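PDB 3O0F: putative metal-dependent phosphoesterase from Bifidobacterium adolescentis, which hydrolyses phosphoester bonds at a metal centre of two iron ions and one zinc ion, beside which it binds adenosine monophosphate. Local coordinates for residues A78-H86 and N210-Q218; I223-H234 and I248-G259. All coordinates share one frame; numbering follows the deposited sequence. Where two conformers were deposited one is given.

Contact 1: A78-H86 and N210-Q218. With FE (Fe (III) ion), chain D.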
ATOM      1  N   ALA A  78      -1.684   6.719  -6.795  1.00 15.66           N
ATOM      2  CA  ALA A  78      -1.308   7.896  -7.507  1.00 15.88           C
ATOM      3  C   ALA A  78      -0.925   7.558  -8.958  1.00 17.25           C
ATOM      4  O   ALA A  78      -0.847   6.386  -9.329  1.00 15.41           O
ATOM      5  CB  ALA A  78      -0.160   8.645  -6.767  1.00 14.64           C
ATOM      6  N   VAL A  79      -0.734   8.595  -9.766  0.50 18.37           N
ATOM      7  CA  VAL A  79      -0.321   8.436 -11.157  0.50 19.11           C
ATOM      8  C   VAL A  79       0.695   9.497 -11.543  0.50 19.45           C
ATOM      9  O   VAL A  79       0.612  10.635 -11.087  0.50 21.41           O
ATOM     10  CB  VAL A  79      -1.535   8.505 -12.147  0.50 19.68           C
ATOM     11  CG1 VAL A  79      -2.350   9.783 -11.938  0.50 22.06           C
ATOM     12  CG2 VAL A  79      -1.042   8.434 -13.582  0.50 14.95           C
ATOM     13  N   ASP A  80       1.641   9.123 -12.403  1.00 19.77           N
ATOM     14  CA  ASP A  80       2.625  10.052 -12.949  1.00 22.14           C
ATOM     15  C   ASP A  80       2.778   9.898 -14.479  1.00 22.83           C
ATOM     16  O   ASP A  80       3.333   8.912 -14.979  1.00 20.58           O
ATOM     17  CB  ASP A  80       3.959   9.849 -12.238  1.00 24.37           C
ATOM     18  CG  ASP A  80       4.891  11.016 -12.422  1.00 33.04           C
ATOM     19  OD1 ASP A  80       4.914  11.552 -13.551  1.00 35.23           O
ATOM     20  OD2 ASP A  80       5.626  11.365 -11.465  1.00 27.94           O
ATOM     21  N   GLU A  81       2.290  10.884 -15.231  1.00 25.38           N
ATOM     22  CA  GLU A  81       2.143  10.727 -16.686  1.00 28.21           C
ATOM     23  C   GLU A  81       1.349   9.446 -16.889  1.00 29.20           C
ATOM     24  O   GLU A  81       0.273   9.352 -16.338  1.00 33.72           O
ATOM     25  CB  GLU A  81       3.500  10.772 -17.398  1.00 30.54           C
ATOM     26  CG  GLU A  81       4.206  12.164 -17.211  1.00 37.72           C
ATOM     27  CD  GLU A  81       5.746  12.129 -17.354  1.00 53.67           C
ATOM     28  OE1 GLU A  81       6.296  11.123 -17.883  1.00 58.10           O
ATOM     29  OE2 GLU A  81       6.406  13.113 -16.917  1.00 55.09           O
ATOM     30  N   ASP A  82       1.835   8.446 -17.611  1.00 32.13           N
ATOM     31  CA  ASP A  82       1.011   7.225 -17.792  1.00 35.00           C
ATOM     32  C   ASP A  82       1.334   6.074 -16.811  1.00 32.69           C
ATOM     33  O   ASP A  82       0.918   4.935 -17.037  1.00 37.94           O
ATOM     34  CB  ASP A  82       1.090   6.724 -19.253  1.00 37.77           C
ATOM     35  CG  ASP A  82       2.518   6.366 -19.683  1.00 51.21           C
ATOM     36  OD1 ASP A  82       3.480   7.055 -19.247  1.00 59.63           O
ATOM     37  OD2 ASP A  82       2.680   5.399 -20.461  1.00 64.87           O
ATOM     38  N   VAL A  83       2.061   6.358 -15.733  1.00 24.72           N
ATOM     39  CA  VAL A  83       2.578   5.317 -14.862  1.00 20.68           C
ATOM     40  C   VAL A  83       1.764   5.291 -13.555  1.00 17.63           C
ATOM     41  O   VAL A  83       1.665   6.302 -12.873  1.00 16.75           O
ATOM     42  CB  VAL A  83       4.083   5.539 -14.522  1.00 17.79           C
ATOM     43  CG1 VAL A  83       4.628   4.382 -13.709  1.00 15.84           C
ATOM     44  CG2 VAL A  83       4.950   5.786 -15.782  1.00 16.63           C
ATOM     45  N   SER A  84       1.178   4.149 -13.235  1.00 18.66           N
ATOM     46  CA  SER A  84       0.618   3.921 -11.891  1.00 21.41           C
ATOM     47  C   SER A  84       1.739   3.922 -10.842  1.00 20.08           C
ATOM     48  O   SER A  84       2.729   3.208 -10.982  1.00 20.31           O
ATOM     49  CB  SER A  84      -0.161   2.593 -11.834  1.00 22.46           C
ATOM     50  OG  SER A  84      -0.468   2.216 -10.493  1.00 29.75           O
ATOM     51  N   VAL A  85       1.573   4.707  -9.781  1.00 17.31           N
ATOM     52  CA  VAL A  85       2.578   4.838  -8.726  1.00 13.73           C
ATOM     53  C   VAL A  85       1.852   4.705  -7.384  1.00 16.08           C
ATOM     54  O   VAL A  85       0.834   5.357  -7.152  1.00 19.30           O
ATOM     55  CB  VAL A  85       3.274   6.226  -8.738  1.00 18.41           C
ATOM     56  CG1 VAL A  85       4.341   6.314  -7.636  1.00 15.43           C
ATOM     57  CG2 VAL A  85       3.898   6.549 -10.103  1.00 14.97           C
ATOM     58  N   HIS A  86       2.374   3.861  -6.515  1.00 10.89           N
ATOM     59  CA  HIS A  86       1.903   3.758  -5.157  1.00 15.50           C
ATOM     60  C   HIS A  86       2.929   4.432  -4.234  1.00 14.92           C
ATOM     61  O   HIS A  86       4.142   4.200  -4.357  1.00 14.44           O
ATOM     62  CB  HIS A  86       1.694   2.277  -4.820  1.00 17.63           C
ATOM     63  CG  HIS A  86       0.478   1.682  -5.477  1.00 26.90           C
ATOM     64  ND1 HIS A  86      -0.060   0.472  -5.104  1.00 33.02           N
ATOM     65  CD2 HIS A  86      -0.331   2.161  -6.456  1.00 36.98           C
ATOM     66  CE1 HIS A  86      -1.128   0.214  -5.839  1.00 36.18           C
ATOM     67  NE2 HIS A  86      -1.317   1.226  -6.666  1.00 39.85           N
ATOM     68  N   ASN A 210       3.161  -2.001 -14.394  1.00 48.49           N
ATOM     69  CA  ASN A 210       3.100  -1.009 -15.507  1.00 45.05           C
ATOM     70  C   ASN A 210       3.784  -1.461 -16.817  1.00 44.02           C
ATOM     71  O   ASN A 210       4.777  -2.194 -16.763  1.00 43.33           O
ATOM     72  CB  ASN A 210       3.815   0.275 -15.046  1.00 43.02           C
ATOM     73  CG  ASN A 210       3.013   1.075 -14.017  1.00 40.17           C
ATOM     74  OD1 ASN A 210       2.004   1.690 -14.355  1.00 28.94           O
ATOM     75  ND2 ASN A 210       3.478   1.080 -12.753  1.00 28.23           N
ATOM     76  N   ARG A 211       3.289  -0.990 -17.972  1.00 40.41           N
ATOM     77  CA  ARG A 211       4.048  -1.099 -19.250  1.00 40.40           C
ATOM     78  C   ARG A 211       5.478  -0.471 -19.172  1.00 36.78           C
ATOM     79  O   ARG A 211       6.409  -0.954 -19.807  1.00 35.22           O
ATOM     80  CB  ARG A 211       3.268  -0.475 -20.423  1.00 40.32           C
ATOM     81  N   ARG A 212       5.646   0.621 -18.430  1.00 29.83           N
ATOM     82  CA  ARG A 212       6.985   1.161 -18.198  1.00 29.30           C
ATOM     83  C   ARG A 212       7.102   1.660 -16.758  1.00 25.90           C
ATOM     84  O   ARG A 212       6.132   2.137 -16.193  1.00 26.36           O
ATOM     85  CB  ARG A 212       7.358   2.250 -19.215  1.00 30.19           C
ATOM     86  CG  ARG A 212       6.726   3.622 -18.961  1.00 38.52           C
ATOM     87  CD  ARG A 212       7.267   4.667 -19.912  1.00 36.46           C
ATOM     88  NE  ARG A 212       6.704   5.984 -19.624  1.00 42.82           N
ATOM     89  CZ  ARG A 212       7.072   6.781 -18.610  1.00 40.54           C
ATOM     90  NH1 ARG A 212       8.003   6.406 -17.723  1.00 36.74           N
ATOM     91  NH2 ARG A 212       6.474   7.968 -18.460  1.00 34.66           N
ATOM     92  N   LEU A 213       8.293   1.498 -16.185  1.00 22.86           N
ATOM     93  CA  LEU A 213       8.636   2.041 -14.875  1.00 20.43           C
ATOM     94  C   LEU A 213       8.796   3.567 -14.917  1.00 16.87           C
ATOM     95  O   LEU A 213       8.980   4.193 -15.970  1.00 17.73           O
ATOM     96  CB  LEU A 213       9.934   1.421 -14.375  1.00 21.87           C
ATOM     97  CG  LEU A 213      10.022  -0.102 -14.350  1.00 23.68           C
ATOM     98  CD1 LEU A 213      11.440  -0.526 -13.949  1.00 26.58           C
ATOM     99  CD2 LEU A 213       8.960  -0.689 -13.378  1.00 23.34           C
ATOM    100  N   LEU A 214       8.690   4.178 -13.754  1.00 14.51           N
ATOM    101  CA  LEU A 214       9.128   5.551 -13.583  1.00 16.13           C
ATOM    102  C   LEU A 214      10.543   5.697 -14.075  1.00 15.93           C
ATOM    103  O   LEU A 214      11.422   4.845 -13.787  1.00 13.88           O
ATOM    104  CB  LEU A 214       9.090   5.966 -12.100  1.00 18.96           C
ATOM    105  CG  LEU A 214       7.708   6.147 -11.496  1.00 22.23           C
ATOM    106  CD1 LEU A 214       7.847   6.337  -9.977  1.00 19.10           C
ATOM    107  CD2 LEU A 214       6.961   7.313 -12.148  1.00 20.61           C
ATOM    108  N   SER A 215      10.783   6.785 -14.797  1.00 15.82           N
ATOM    109  CA  SER A 215      12.110   7.093 -15.239  1.00 14.92           C
ATOM    110  C   SER A 215      12.883   7.862 -14.160  1.00 14.34           C
ATOM    111  O   SER A 215      12.309   8.374 -13.205  1.00 11.81           O
ATOM    112  CB  SER A 215      12.032   7.932 -16.477  1.00 15.83           C
ATOM    113  OG  SER A 215      11.533   9.195 -16.143  1.00 12.86           O
ATOM    114  N   ASP A 216      14.192   7.973 -14.343  1.00 15.54           N
ATOM    115  CA  ASP A 216      15.033   8.791 -13.458  1.00 16.76           C
ATOM    116  C   ASP A 216      14.553  10.239 -13.377  1.00 16.71           C
ATOM    117  O   ASP A 216      14.620  10.843 -12.304  1.00 18.94           O
ATOM    118  CB  ASP A 216      16.493   8.826 -13.932  1.00 16.27           C
ATOM    119  CG  ASP A 216      17.192   7.436 -13.858  1.00 27.59           C
ATOM    120  OD1 ASP A 216      16.544   6.453 -13.452  1.00 22.95           O
ATOM    121  OD2 ASP A 216      18.402   7.343 -14.180  1.00 23.07           O
ATOM    122  N   GLU A 217      14.159  10.804 -14.515  1.00 17.76           N
ATOM    123  CA  GLU A 217      13.626  12.178 -14.571  1.00 19.69           C
ATOM    124  C   GLU A 217      12.355  12.334 -13.726  1.00 16.04           C
ATOM    125  O   GLU A 217      12.230  13.306 -13.002  1.00 13.75           O
ATOM    126  CB  GLU A 217      13.399  12.668 -16.038  1.00 21.06           C
ATOM    127  CG  GLU A 217      14.731  12.900 -16.789  1.00 40.39           C
ATOM    128  CD  GLU A 217      14.724  13.884 -18.019  1.00 52.93           C
ATOM    129  OE1 GLU A 217      14.308  13.510 -19.155  1.00 50.58           O
ATOM    130  OE2 GLU A 217      15.246  15.014 -17.851  1.00 53.95           O
ATOM    131  N   GLN A 218      11.430  11.379 -13.799  1.00 16.85           N
ATOM    132  CA  GLN A 218      10.216  11.432 -12.973  1.00 17.06           C
ATOM    133  C   GLN A 218      10.567  11.290 -11.498  1.00 16.47           C
ATOM    134  O   GLN A 218       9.948  11.937 -10.648  1.00 16.02           O
ATOM    135  CB  GLN A 218       9.193  10.369 -13.369  1.00 17.50           C
ATOM    136  CG  GLN A 218       8.645  10.503 -14.815  1.00 13.67           C
ATOM    137  CD  GLN A 218       7.792   9.317 -15.202  1.00 20.58           C
ATOM    138  OE1 GLN A 218       8.314   8.222 -15.465  1.00 15.75           O
ATOM    139  NE2 GLN A 218       6.451   9.522 -15.265  1.00 23.10           N
TER
HETATM  140 FE    FE D 303       1.362  -1.213  -4.075  1.00 27.28          FE
HETATM  141  O   HOH W   1       7.532  12.931 -11.619  1.00 23.01           O
HETATM  142  O   HOH W   2       2.130  -2.409  -2.658  1.00 24.80           O
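Val-83 wedges between Asn-210, Arg-212 and Leu-214, and the tightly packed half of the contact forms around it. With CG1 anti to the backbone N (chi1 -175°), that methyl of Val-83 lies 3.6 Å from Asn-210 ND2, while CG2 sits over one face of the Arg-212 guanidinium. CD2 of Leu-214 is 3.8 Å from Val-85 CG2, the two side chains crossing at about a right angle, and it also reaches CB of Asp-80. Asn-210 grips the backbone of Ser-84 with both ends of its amide: Ser-84 N donates to Asn-210 OD1 at 2.8 Å, and Asn-210 ND2 donates to Ser-84 O at 2.9 Å on an in-plane lone pair. This two-point pairing fixes the rotation of the amide.

Gln-218 and Asp-80 form a buried polar layer between this packing and the rim. Arg-212 NH1 donates an almost straight bond (167°) to Gln-218 OE1 at 2.9 Å. Ser-215 N donates to that oxygen too, and Gln-218 N caps back on Ser-215 OG, a capping box at the start of helix 216-225. Gln-218 NE2 gives Asp-80 OD1 a weak bond; OD2 of Asp-80 turns to Thr-185 and to a water shared with Gln-218 O.

The solvent side is looser. At the type II' turn from Asp-80 to Val-83, the exposed carboxylates of Glu-81 and Asp-82 form a salt-bridge network with the outer edge of Arg-212: Arg-212 NH2 is 3.2 Å from Glu-81 OE1, near the guanidinium plane, and its bond to Asp-82 OD1 is weak.

His-86, farther along strand 83-90, binds an iron ion through ND1 together with Glu-75 and His-203. The positive Arg-212 probably offsets the acidic turn, and its bond to Gln-218 OE1 ties that charge pairing to the helix start.

Contact 2: I223-H234 and I248-G259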
ATOM      1  N   ILE A 223      11.685  13.811  -6.153  1.00 16.38           N
ATOM      2  CA  ILE A 223      12.694  14.195  -5.166  1.00 17.67           C
ATOM      3  C   ILE A 223      12.622  15.722  -4.933  1.00 21.56           C
ATOM      4  O   ILE A 223      12.599  16.167  -3.782  1.00 21.82           O
ATOM      5  CB  ILE A 223      14.124  13.730  -5.568  1.00 19.25           C
ATOM      6  CG1 ILE A 223      14.247  12.187  -5.493  1.00 20.66           C
ATOM      7  CG2 ILE A 223      15.214  14.411  -4.718  1.00 18.89           C
ATOM      8  CD1 ILE A 223      15.523  11.580  -6.225  1.00 13.24           C
ATOM      9  N   ALA A 224      12.571  16.517  -6.013  1.00 22.23           N
ATOM     10  CA  ALA A 224      12.412  17.988  -5.892  1.00 22.30           C
ATOM     11  C   ALA A 224      11.099  18.391  -5.185  1.00 21.52           C
ATOM     12  O   ALA A 224      11.063  19.414  -4.552  1.00 23.08           O
ATOM     13  CB  ALA A 224      12.504  18.660  -7.280  1.00 20.76           C
ATOM     14  N   ASP A 225      10.027  17.607  -5.326  1.00 23.60           N
ATOM     15  CA  ASP A 225       8.737  17.861  -4.659  1.00 25.26           C
ATOM     16  C   ASP A 225       8.794  17.639  -3.134  1.00 22.25           C
ATOM     17  O   ASP A 225       7.903  18.103  -2.437  1.00 23.57           O
ATOM     18  CB  ASP A 225       7.636  16.928  -5.174  1.00 26.59           C
ATOM     19  CG  ASP A 225       7.256  17.145  -6.644  1.00 41.46           C
ATOM     20  OD1 ASP A 225       7.492  18.250  -7.210  1.00 43.28           O
ATOM     21  OD2 ASP A 225       6.697  16.156  -7.223  1.00 44.46           O
ATOM     22  N   GLY A 226       9.813  16.909  -2.655  1.00 20.94           N
ATOM     23  CA  GLY A 226       9.954  16.467  -1.244  1.00 22.30           C
ATOM     24  C   GLY A 226       9.943  14.950  -0.954  1.00 19.20           C
ATOM     25  O   GLY A 226       9.806  14.556   0.187  1.00 17.47           O
ATOM     26  N   LEU A 227      10.105  14.084  -1.961  1.00 18.20           N
ATOM     27  CA  LEU A 227      10.142  12.618  -1.731  1.00 13.15           C
ATOM     28  C   LEU A 227      11.218  12.254  -0.729  1.00 14.84           C
ATOM     29  O   LEU A 227      12.373  12.647  -0.868  1.00 16.04           O
ATOM     30  CB  LEU A 227      10.340  11.836  -3.042  1.00 12.78           C
ATOM     31  CG  LEU A 227      10.321  10.308  -2.926  1.00 12.70           C
ATOM     32  CD1 LEU A 227       8.876   9.782  -2.683  1.00 13.18           C
ATOM     33  CD2 LEU A 227      10.911   9.673  -4.220  1.00 14.95           C
ATOM     34  N   ASP A 228      10.858  11.491   0.298  1.00 12.03           N
ATOM     35  CA  ASP A 228      11.833  11.147   1.324  1.00 12.57           C
ATOM     36  C   ASP A 228      12.622   9.882   0.998  1.00 14.50           C
ATOM     37  O   ASP A 228      13.749   9.724   1.457  1.00 13.72           O
ATOM     38  CB  ASP A 228      11.133  10.958   2.658  1.00 13.25           C
ATOM     39  CG  ASP A 228      10.532  12.237   3.185  1.00 16.06           C
ATOM     40  OD1 ASP A 228      11.292  12.987   3.817  1.00 25.67           O
ATOM     41  OD2 ASP A 228       9.299  12.456   2.994  1.00 17.52           O
ATOM     42  N   GLY A 229      12.001   8.933   0.289  1.00 13.14           N
ATOM     43  CA  GLY A 229      12.603   7.604   0.144  1.00 13.99           C
ATOM     44  C   GLY A 229      12.067   6.725  -0.972  1.00 12.05           C
ATOM     45  O   GLY A 229      11.090   7.050  -1.631  1.00 13.69           O
ATOM     46  N   LEU A 230      12.733   5.593  -1.124  1.00 13.38           N
ATOM     47  CA  LEU A 230      12.457   4.549  -2.121  1.00 11.60           C
ATOM     48  C   LEU A 230      12.420   3.193  -1.430  1.00 11.39           C
ATOM     49  O   LEU A 230      13.311   2.870  -0.651  1.00 11.59           O
ATOM     50  CB  LEU A 230      13.612   4.513  -3.129  1.00 13.30           C
ATOM     51  CG  LEU A 230      13.821   5.787  -3.967  1.00 15.19           C
ATOM     52  CD1 LEU A 230      15.005   5.618  -4.922  1.00 13.30           C
ATOM     53  CD2 LEU A 230      12.546   6.130  -4.726  1.00 16.26           C
ATOM     54  N   GLU A 231      11.368   2.423  -1.706  1.00 11.47           N
ATOM     55  CA  GLU A 231      11.239   1.069  -1.252  1.00 12.19           C
ATOM     56  C   GLU A 231      12.038   0.206  -2.207  1.00 15.24           C
ATOM     57  O   GLU A 231      11.674   0.084  -3.380  1.00 14.85           O
ATOM     58  CB  GLU A 231       9.756   0.663  -1.275  1.00 10.24           C
ATOM     59  CG  GLU A 231       9.533  -0.771  -0.913  1.00 15.21           C
ATOM     60  CD  GLU A 231       8.059  -1.115  -0.812  1.00 21.61           C
ATOM     61  OE1 GLU A 231       7.338  -0.963  -1.829  1.00 17.44           O
ATOM     62  OE2 GLU A 231       7.617  -1.544   0.282  1.00 16.07           O
ATOM     63  N   VAL A 232      13.135  -0.366  -1.702  1.00 13.41           N
ATOM     64  CA  VAL A 232      14.027  -1.155  -2.488  1.00 13.36           C
ATOM     65  C   VAL A 232      13.846  -2.629  -2.231  1.00 14.18           C
ATOM     66  O   VAL A 232      13.815  -3.452  -3.190  1.00 11.85           O
ATOM     67  CB  VAL A 232      15.530  -0.755  -2.254  1.00 16.35           C
ATOM     68  CG1 VAL A 232      16.452  -1.709  -3.022  1.00 11.58           C
ATOM     69  CG2 VAL A 232      15.750   0.714  -2.683  1.00 17.76           C
ATOM     70  N   TRP A 233      13.726  -2.984  -0.957  1.00 13.22           N
ATOM     71  CA  TRP A 233      13.680  -4.393  -0.584  1.00 14.83           C
ATOM     72  C   TRP A 233      12.229  -4.850  -0.661  1.00 13.10           C
ATOM     73  O   TRP A 233      11.461  -4.719   0.299  1.00 10.36           O
ATOM     74  CB  TRP A 233      14.277  -4.617   0.787  1.00 14.87           C
ATOM     75  CG  TRP A 233      15.533  -3.811   1.058  1.00 12.43           C
ATOM     76  CD1 TRP A 233      15.717  -2.915   2.048  1.00 16.16           C
ATOM     77  CD2 TRP A 233      16.759  -3.877   0.330  1.00 14.57           C
ATOM     78  NE1 TRP A 233      17.009  -2.416   1.999  1.00 17.66           N
ATOM     79  CE2 TRP A 233      17.660  -2.983   0.941  1.00 16.92           C
ATOM     80  CE3 TRP A 233      17.191  -4.627  -0.777  1.00 18.88           C
ATOM     81  CZ2 TRP A 233      18.974  -2.795   0.472  1.00 19.29           C
ATOM     82  CZ3 TRP A 233      18.493  -4.451  -1.247  1.00 25.34           C
ATOM     83  CH2 TRP A 233      19.369  -3.540  -0.615  1.00 23.87           C
ATOM     84  N   HIS A 234      11.861  -5.375  -1.832  1.00 12.08           N
ATOM     85  CA  HIS A 234      10.479  -5.740  -2.137  1.00 11.98           C
ATOM     86  C   HIS A 234      10.540  -6.809  -3.212  1.00 15.17           C
ATOM     87  O   HIS A 234      11.333  -6.720  -4.141  1.00 13.25           O
ATOM     88  CB  HIS A 234       9.700  -4.532  -2.624  1.00 14.15           C
ATOM     89  CG  HIS A 234       8.227  -4.776  -2.847  1.00 16.23           C
ATOM     90  ND1 HIS A 234       7.737  -5.405  -3.966  1.00 18.14           N
ATOM     91  CD2 HIS A 234       7.141  -4.411  -2.120  1.00 27.03           C
ATOM     92  CE1 HIS A 234       6.420  -5.471  -3.898  1.00 19.52           C
ATOM     93  NE2 HIS A 234       6.030  -4.857  -2.798  1.00 21.43           N
ATOM     94  N   ILE A 248      20.273   5.917  -6.996  1.00 15.74           N
ATOM     95  CA  ILE A 248      19.523   7.148  -6.922  1.00 15.73           C
ATOM     96  C   ILE A 248      19.383   7.621  -5.466  1.00 16.89           C
ATOM     97  O   ILE A 248      19.609   8.802  -5.165  1.00 16.75           O
ATOM     98  CB  ILE A 248      18.129   7.018  -7.573  1.00 16.85           C
ATOM     99  CG1 ILE A 248      18.278   6.824  -9.107  1.00 18.44           C
ATOM    100  CG2 ILE A 248      17.247   8.242  -7.187  1.00 14.48           C
ATOM    101  CD1 ILE A 248      17.019   6.281  -9.785  1.00 14.82           C
ATOM    102  N   ALA A 249      19.049   6.691  -4.570  1.00 16.29           N
ATOM    103  CA  ALA A 249      18.954   6.997  -3.153  1.00 16.13           C
ATOM    104  C   ALA A 249      20.299   7.500  -2.561  1.00 21.03           C
ATOM    105  O   ALA A 249      20.324   8.496  -1.832  1.00 19.56           O
ATOM    106  CB  ALA A 249      18.359   5.782  -2.356  1.00 15.19           C
ATOM    107  N   ALA A 250      21.415   6.862  -2.902  1.00 22.25           N
ATOM    108  CA  ALA A 250      22.723   7.314  -2.394  1.00 23.14           C
ATOM    109  C   ALA A 250      23.034   8.715  -2.903  1.00 24.35           C
ATOM    110  O   ALA A 250      23.470   9.551  -2.130  1.00 26.10           O
ATOM    111  CB  ALA A 250      23.836   6.367  -2.795  1.00 23.30           C
ATOM    112  N   ARG A 251      22.758   8.985  -4.178  1.00 22.47           N
ATOM    113  CA  ARG A 251      23.074  10.284  -4.781  1.00 26.89           C
ATOM    114  C   ARG A 251      22.279  11.443  -4.180  1.00 24.56           C
ATOM    115  O   ARG A 251      22.757  12.554  -4.166  1.00 26.54           O
ATOM    116  CB  ARG A 251      22.857  10.264  -6.315  1.00 26.30           C
ATOM    117  CG  ARG A 251      23.533  11.424  -7.093  1.00 35.91           C
ATOM    118  N   HIS A 252      21.069  11.182  -3.708  1.00 22.39           N
ATOM    119  CA  HIS A 252      20.189  12.223  -3.179  1.00 23.04           C
ATOM    120  C   HIS A 252      19.915  12.058  -1.688  1.00 23.63           C
ATOM    121  O   HIS A 252      19.021  12.683  -1.149  1.00 22.81           O
ATOM    122  CB  HIS A 252      18.859  12.210  -3.928  1.00 21.12           C
ATOM    123  CG  HIS A 252      18.985  12.652  -5.344  1.00 23.77           C
ATOM    124  ND1 HIS A 252      19.078  13.985  -5.682  1.00 24.36           N
ATOM    125  CD2 HIS A 252      19.084  11.951  -6.506  1.00 20.18           C
ATOM    126  CE1 HIS A 252      19.201  14.091  -6.999  1.00 32.53           C
ATOM    127  NE2 HIS A 252      19.175  12.877  -7.524  1.00 22.03           N
ATOM    128  N   ASP A 253      20.667  11.211  -1.029  1.00 23.15           N
ATOM    129  CA  ASP A 253      20.480  11.007   0.375  1.00 28.08           C
ATOM    130  C   ASP A 253      19.055  10.595   0.773  1.00 27.33           C
ATOM    131  O   ASP A 253      18.548  11.088   1.771  1.00 25.82           O
ATOM    132  CB  ASP A 253      20.845  12.314   1.088  1.00 33.16           C
ATOM    133  CG  ASP A 253      21.662  12.079   2.309  1.00 48.79           C
ATOM    134  OD1 ASP A 253      22.861  11.722   2.145  1.00 60.59           O
ATOM    135  OD2 ASP A 253      21.108  12.268   3.415  1.00 59.97           O
ATOM    136  N   LEU A 254      18.414   9.724  -0.009  1.00 21.88           N
ATOM    137  CA  LEU A 254      17.092   9.269   0.301  1.00 18.76           C
ATOM    138  C   LEU A 254      17.150   8.103   1.275  1.00 16.21           C
ATOM    139  O   LEU A 254      18.093   7.340   1.313  1.00 17.99           O
ATOM    140  CB  LEU A 254      16.338   8.857  -0.967  1.00 18.68           C
ATOM    141  CG  LEU A 254      16.224   9.899  -2.082  1.00 17.82           C
ATOM    142  CD1 LEU A 254      15.461   9.338  -3.271  1.00 20.26           C
ATOM    143  CD2 LEU A 254      15.614  11.231  -1.578  1.00 11.32           C
ATOM    144  N   LEU A 255      16.080   7.930   2.016  1.00 17.04           N
ATOM    145  CA  LEU A 255      15.862   6.727   2.794  1.00 15.55           C
ATOM    146  C   LEU A 255      15.580   5.499   1.903  1.00 14.41           C
ATOM    147  O   LEU A 255      14.958   5.604   0.845  1.00 14.13           O
ATOM    148  CB  LEU A 255      14.653   6.921   3.730  1.00 13.49           C
ATOM    149  CG  LEU A 255      14.742   8.137   4.638  1.00 19.37           C
ATOM    150  CD1 LEU A 255      13.382   8.326   5.309  1.00 19.25           C
ATOM    151  CD2 LEU A 255      15.961   7.949   5.603  1.00 17.33           C
ATOM    152  N   VAL A 256      16.057   4.335   2.351  1.00 14.51           N
ATOM    153  CA  VAL A 256      15.855   3.088   1.628  1.00 12.95           C
ATOM    154  C   VAL A 256      15.046   2.175   2.538  1.00 13.07           C
ATOM    155  O   VAL A 256      15.469   1.915   3.676  1.00 12.28           O
ATOM    156  CB  VAL A 256      17.200   2.453   1.269  1.00 15.01           C
ATOM    157  CG1 VAL A 256      16.994   1.036   0.671  1.00 10.77           C
ATOM    158  CG2 VAL A 256      17.967   3.375   0.332  1.00 14.63           C
ATOM    159  N   THR A 257      13.901   1.718   2.044  1.00 11.22           N
ATOM    160  CA  THR A 257      12.986   0.890   2.812  1.00 13.22           C
ATOM    161  C   THR A 257      12.774  -0.493   2.175  1.00 14.64           C
ATOM    162  O   THR A 257      13.218  -0.779   1.059  1.00  9.45           O
ATOM    163  CB  THR A 257      11.627   1.615   3.059  1.00 17.95           C
ATOM    164  OG1 THR A 257      10.809   1.623   1.872  1.00 15.29           O
ATOM    165  CG2 THR A 257      11.838   3.061   3.542  1.00 14.81           C
ATOM    166  N   GLY A 258      12.179  -1.373   2.967  1.00 15.00           N
ATOM    167  CA  GLY A 258      11.771  -2.683   2.541  1.00 11.00           C
ATOM    168  C   GLY A 258      10.482  -3.050   3.283  1.00 14.17           C
ATOM    169  O   GLY A 258      10.182  -2.542   4.374  1.00 11.90           O
ATOM    170  N   GLY A 259       9.712  -3.942   2.687  1.00 12.92           N
ATOM    171  CA  GLY A 259       8.508  -4.435   3.306  1.00 14.01           C
ATOM    172  C   GLY A 259       7.977  -5.615   2.518  1.00 14.33           C
ATOM    173  O   GLY A 259       8.413  -5.853   1.403  1.00 13.55           O
TER
HETATM  174  O   HOH W   3      15.316  12.143   2.265  1.00 24.52           O
HETATM  175  O   HOH W   4       8.794  -0.262   2.449  1.00 19.04           O
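Strands 229-233 and 255-258 run parallel, their axes crossing at -43° and approaching to 4.4 Å, and a beta bulge after Glu-231 lets Thr-257 O accept from both Val-232 N (2.8 Å) and Trp-233 N. Gly-258 lies against Trp-233, where a side chain would collide with its CB. Val-256 CG1 fits between Val-232 CG2, 3.6 Å away, and the indole of Trp-233, 3.7 Å from its NE1. Were Trp-233 replaced by an alanine, Val-256 CG1 would probably lose its indole neighbour and a gap would open beside Leu-246 and Pro-11.

Toward the helices, Ile-223 CD1 makes a CH-pi contact over the face of the His-252 ring, 3.9 Å from its centroid. CG1 of Ile-223 is anti to the carbonyl carbon (chi1 -69°), and the extended chain beyond it brings Ile-223 CD1 to 3.7 Å from Leu-254 CD1 as well. Leu-230 CD1 fills in against Ile-248 and Ala-249. On the face shared by Glu-231 and Thr-257, a water bridges Glu-231 OE2 and Thr-257 OG1; that carboxylate also accepts from His-18, an iron ligand, and so probably positions it as a second-shell residue. His-234 likewise bonds to the iron ligand Asp-261. With helix 239-252 as the connection, the pair makes a beta-alpha-beta crossover of the PHP fold, a TIM-barrel relative, whose strand ends lead to the metal site.

Overall arrangement
Contact 1 closes before contact 2 opens along the chain, and their centres lie 15 Å apart. Helix 216-225 serves both: its first turn belongs to contact 1 and its last to contact 2. Both also reach the same mixed sheet, contact 1 at the hairpin of strands 70-80 and 83-90, contact 2 at strands 229-233 and 255-258, with strand 198-201 lying between these two pairs. They touch directly where Asp-216 OD1 packs 3.7 Å from Ile-248 CD1. His-86 of contact 1 binds one iron ion, while Glu-231 and His-234 of contact 2 bond to ligands of the other, so both border the metal centre from different strands; helix 216-225 links them through its two ends.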